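Local coordinates for mitochondrial edited mRNA stability factor 1 (Trypanosoma brucei, PDB 6NL1), which is a Nudix-family protein that processes the 5' ends of mitochondrial mRNAs, probably by hydrolysing their terminal phosphates, at residues Y247-Y250 with K251-A254. Residues are numbered along the deposited sequence; the frame is centred on the assembly and turned at random.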
ATOM      1  N   TYR A 247     -13.576   7.518  -0.337  1.00 29.52           N
ATOM      2  CA  TYR A 247     -14.504   8.077  -1.328  1.00 45.53           C
ATOM      3  C   TYR A 247     -13.933   8.150  -2.747  1.00 52.71           C
ATOM      4  O   TYR A 247     -14.634   8.536  -3.680  1.00 46.54           O
ATOM      5  CB  TYR A 247     -15.019   9.460  -0.898  1.00 43.78           C
ATOM      6  CG  TYR A 247     -15.829   9.426   0.376  1.00 51.77           C
ATOM      7  CD1 TYR A 247     -17.140   8.963   0.379  1.00 51.01           C
ATOM      8  CD2 TYR A 247     -15.281   9.854   1.578  1.00 39.04           C
ATOM      9  CE1 TYR A 247     -17.884   8.923   1.549  1.00 51.40           C
ATOM     10  CE2 TYR A 247     -16.016   9.821   2.752  1.00 48.54           C
ATOM     11  CZ  TYR A 247     -17.316   9.353   2.732  1.00 58.33           C
ATOM     12  OH  TYR A 247     -18.056   9.317   3.893  1.00 58.49           O
ATOM     13  N   GLU A 248     -12.668   7.778  -2.910  1.00 38.16           N
ATOM     14  CA  GLU A 248     -12.030   7.843  -4.218  1.00 37.21           C
ATOM     15  C   GLU A 248     -12.261   6.555  -5.020  1.00 34.15           C
ATOM     16  O   GLU A 248     -12.167   5.450  -4.487  1.00 41.36           O
ATOM     17  CB  GLU A 248     -10.538   8.120  -4.055  1.00 38.41           C
ATOM     18  CG  GLU A 248      -9.831   8.542  -5.324  1.00 34.42           C
ATOM     19  CD  GLU A 248      -8.357   8.824  -5.101  1.00 38.22           C
ATOM     20  OE1 GLU A 248      -7.730   8.168  -4.232  1.00 28.69           O
ATOM     21  OE2 GLU A 248      -7.825   9.713  -5.792  1.00 34.46           O
ATOM     22  N   ARG A 249     -12.590   6.704  -6.297  1.00 30.00           N
ATOM     23  CA  ARG A 249     -12.734   5.555  -7.191  1.00 35.19           C
ATOM     24  C   ARG A 249     -11.360   4.988  -7.563  1.00 32.88           C
ATOM     25  O   ARG A 249     -10.357   5.699  -7.519  1.00 31.03           O
ATOM     26  CB  ARG A 249     -13.509   5.953  -8.449  1.00 31.30           C
ATOM     27  CG  ARG A 249     -14.990   6.233  -8.212  1.00 44.87           C
ATOM     28  CD  ARG A 249     -15.718   6.667  -9.489  1.00 47.73           C
ATOM     29  NE  ARG A 249     -15.443   5.773 -10.611  1.00105.87           N
ATOM     30  CZ  ARG A 249     -16.025   4.591 -10.796  1.00113.07           C
ATOM     31  NH1 ARG A 249     -16.924   4.142  -9.927  1.00 87.23           N
ATOM     32  NH2 ARG A 249     -15.702   3.851 -11.851  1.00104.60           N
ATOM     33  N   TYR A 250     -11.324   3.710  -7.933  1.00 27.12           N
ATOM     34  CA  TYR A 250     -10.073   2.995  -8.226  1.00 23.46           C
ATOM     35  C   TYR A 250      -9.214   3.639  -9.312  1.00 25.64           C
ATOM     36  O   TYR A 250      -8.027   3.911  -9.104  1.00 26.42           O
ATOM     37  CB  TYR A 250     -10.369   1.547  -8.620  1.00 30.58           C
ATOM     38  CG  TYR A 250     -10.996   0.742  -7.517  1.00 42.00           C
ATOM     39  CD1 TYR A 250     -11.898  -0.276  -7.792  1.00 45.85           C
ATOM     40  CD2 TYR A 250     -10.687   1.001  -6.193  1.00 36.71           C
ATOM     41  CE1 TYR A 250     -12.471  -1.015  -6.770  1.00 65.91           C
ATOM     42  CE2 TYR A 250     -11.251   0.276  -5.177  1.00 36.09           C
ATOM     43  CZ  TYR A 250     -12.135  -0.729  -5.460  1.00 40.86           C
ATOM     44  OH  TYR A 250     -12.681  -1.438  -4.423  1.00 57.57           O
ATOM     45  N   LYS A 251      -9.811   3.873 -10.472  1.00 25.34           N
ATOM     46  CA  LYS A 251      -9.056   4.429 -11.590  1.00 29.07           C
ATOM     47  C   LYS A 251      -8.568   5.843 -11.275  1.00 34.45           C
ATOM     48  O   LYS A 251      -7.424   6.202 -11.555  1.00 32.08           O
ATOM     49  CB  LYS A 251      -9.893   4.418 -12.869  1.00 22.37           C
ATOM     50  CG  LYS A 251      -9.083   4.771 -14.109  1.00 39.07           C
ATOM     51  CD  LYS A 251      -9.978   4.960 -15.324  1.00 34.06           C
ATOM     52  CE  LYS A 251     -10.344   3.633 -15.957  1.00 32.85           C
ATOM     53  NZ  LYS A 251     -10.977   3.864 -17.292  1.00 39.30           N
ATOM     54  N   GLU A 252      -9.450   6.637 -10.679  1.00 30.12           N
ATOM     55  CA  GLU A 252      -9.112   7.986 -10.236  1.00 29.78           C
ATOM     56  C   GLU A 252      -7.864   7.943  -9.345  1.00 26.42           C
ATOM     57  O   GLU A 252      -6.952   8.754  -9.493  1.00 25.43           O
ATOM     58  CB  GLU A 252     -10.309   8.568  -9.473  1.00 28.94           C
ATOM     59  CG  GLU A 252     -10.161   9.984  -8.973  1.00 65.88           C
ATOM     60  CD  GLU A 252     -11.372  10.440  -8.147  1.00 95.86           C
ATOM     61  OE1 GLU A 252     -12.328   9.638  -7.954  1.00 47.11           O
ATOM     62  OE2 GLU A 252     -11.361  11.605  -7.687  1.00 68.50           O
ATOM     63  N   ALA A 253      -7.826   6.990  -8.419  1.00 24.07           N
ATOM     64  CA  ALA A 253      -6.681   6.849  -7.521  1.00 21.55           C
ATOM     65  C   ALA A 253      -5.427   6.413  -8.289  1.00 29.02           C
ATOM     66  O   ALA A 253      -4.331   6.920  -8.040  1.00 24.91           O
ATOM     67  CB  ALA A 253      -6.999   5.864  -6.397  1.00 17.78           C
ATOM     68  N   ALA A 254      -5.587   5.478  -9.227  1.00 23.49           N
ATOM     69  CA  ALA A 254      -4.451   5.038 -10.041  1.00 31.81           C
ATOM     70  C   ALA A 254      -3.855   6.217 -10.809  1.00 26.48           C
ATOM     71  O   ALA A 254      -2.643   6.398 -10.853  1.00 27.30           O
ATOM     72  CB  ALA A 254      -4.864   3.929 -11.010  1.00 18.34           C
TER
HETATM   73  O   HOH W   1      -9.052  12.046  -6.581  1.00 48.46           O
HETATM   74  O   HOH W   2     -12.542   6.972 -11.908  1.00 44.12           O
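The carboxylates of Glu248 and Glu252 are turned 76° against each other, and each has a carbon group over one face. CA and CB of Ala253 lie beneath the carboxylate of Glu248, with CB 3.2 Å from its OE1, while Glu248 CG sits almost squarely over the flat end of Glu252, 3.7 Å from its CD. This is the junction of loop and helix in a Nudix box, where Glu248 corresponds to the glutamate that precedes the helix. As is usual in such boxes, through OE2 it makes a salt bridge with an arginine, here Arg256, eight residues further on and about two turns into the helix, and OE1 accepts from Leu245 N in the loop. Its CG stands anti to the backbone N (chi1 -166°), which carries the straight chain across the first turn, and the small methyl of Ala253 lets the acid lie close.

Helix 250-262 starts after its N-cap, Arg249. Glu252, three residues on, reaches back with OE1 to Arg249 N, a weak bond of 3.4 Å that forms one half of a capping box. An acid suits this place because its negative charge probably interacts favourably with the positive end of the helix dipole. Lacking the short polar side chain of a classical N-cap, Arg249 instead shares a water with Glu252 N, weakly held from both its NE and that amide. Regular helical bonding then follows, Ala253 N to Arg249 O at 3.0 Å and Ala254 N to Tyr250 O at 2.9 Å. The side chain of Tyr250 packs on Arg291 and Phe293 of strand 290-296, and its hydroxyl is hydrogen-bonded to Asp197 O. The two acids' OE2 atoms stay 4.4 Å apart, and a second water eases their likely repulsion by donating to both, 2.8 Å from Glu248 OE2 and 2.6 Å from Glu252 OE2.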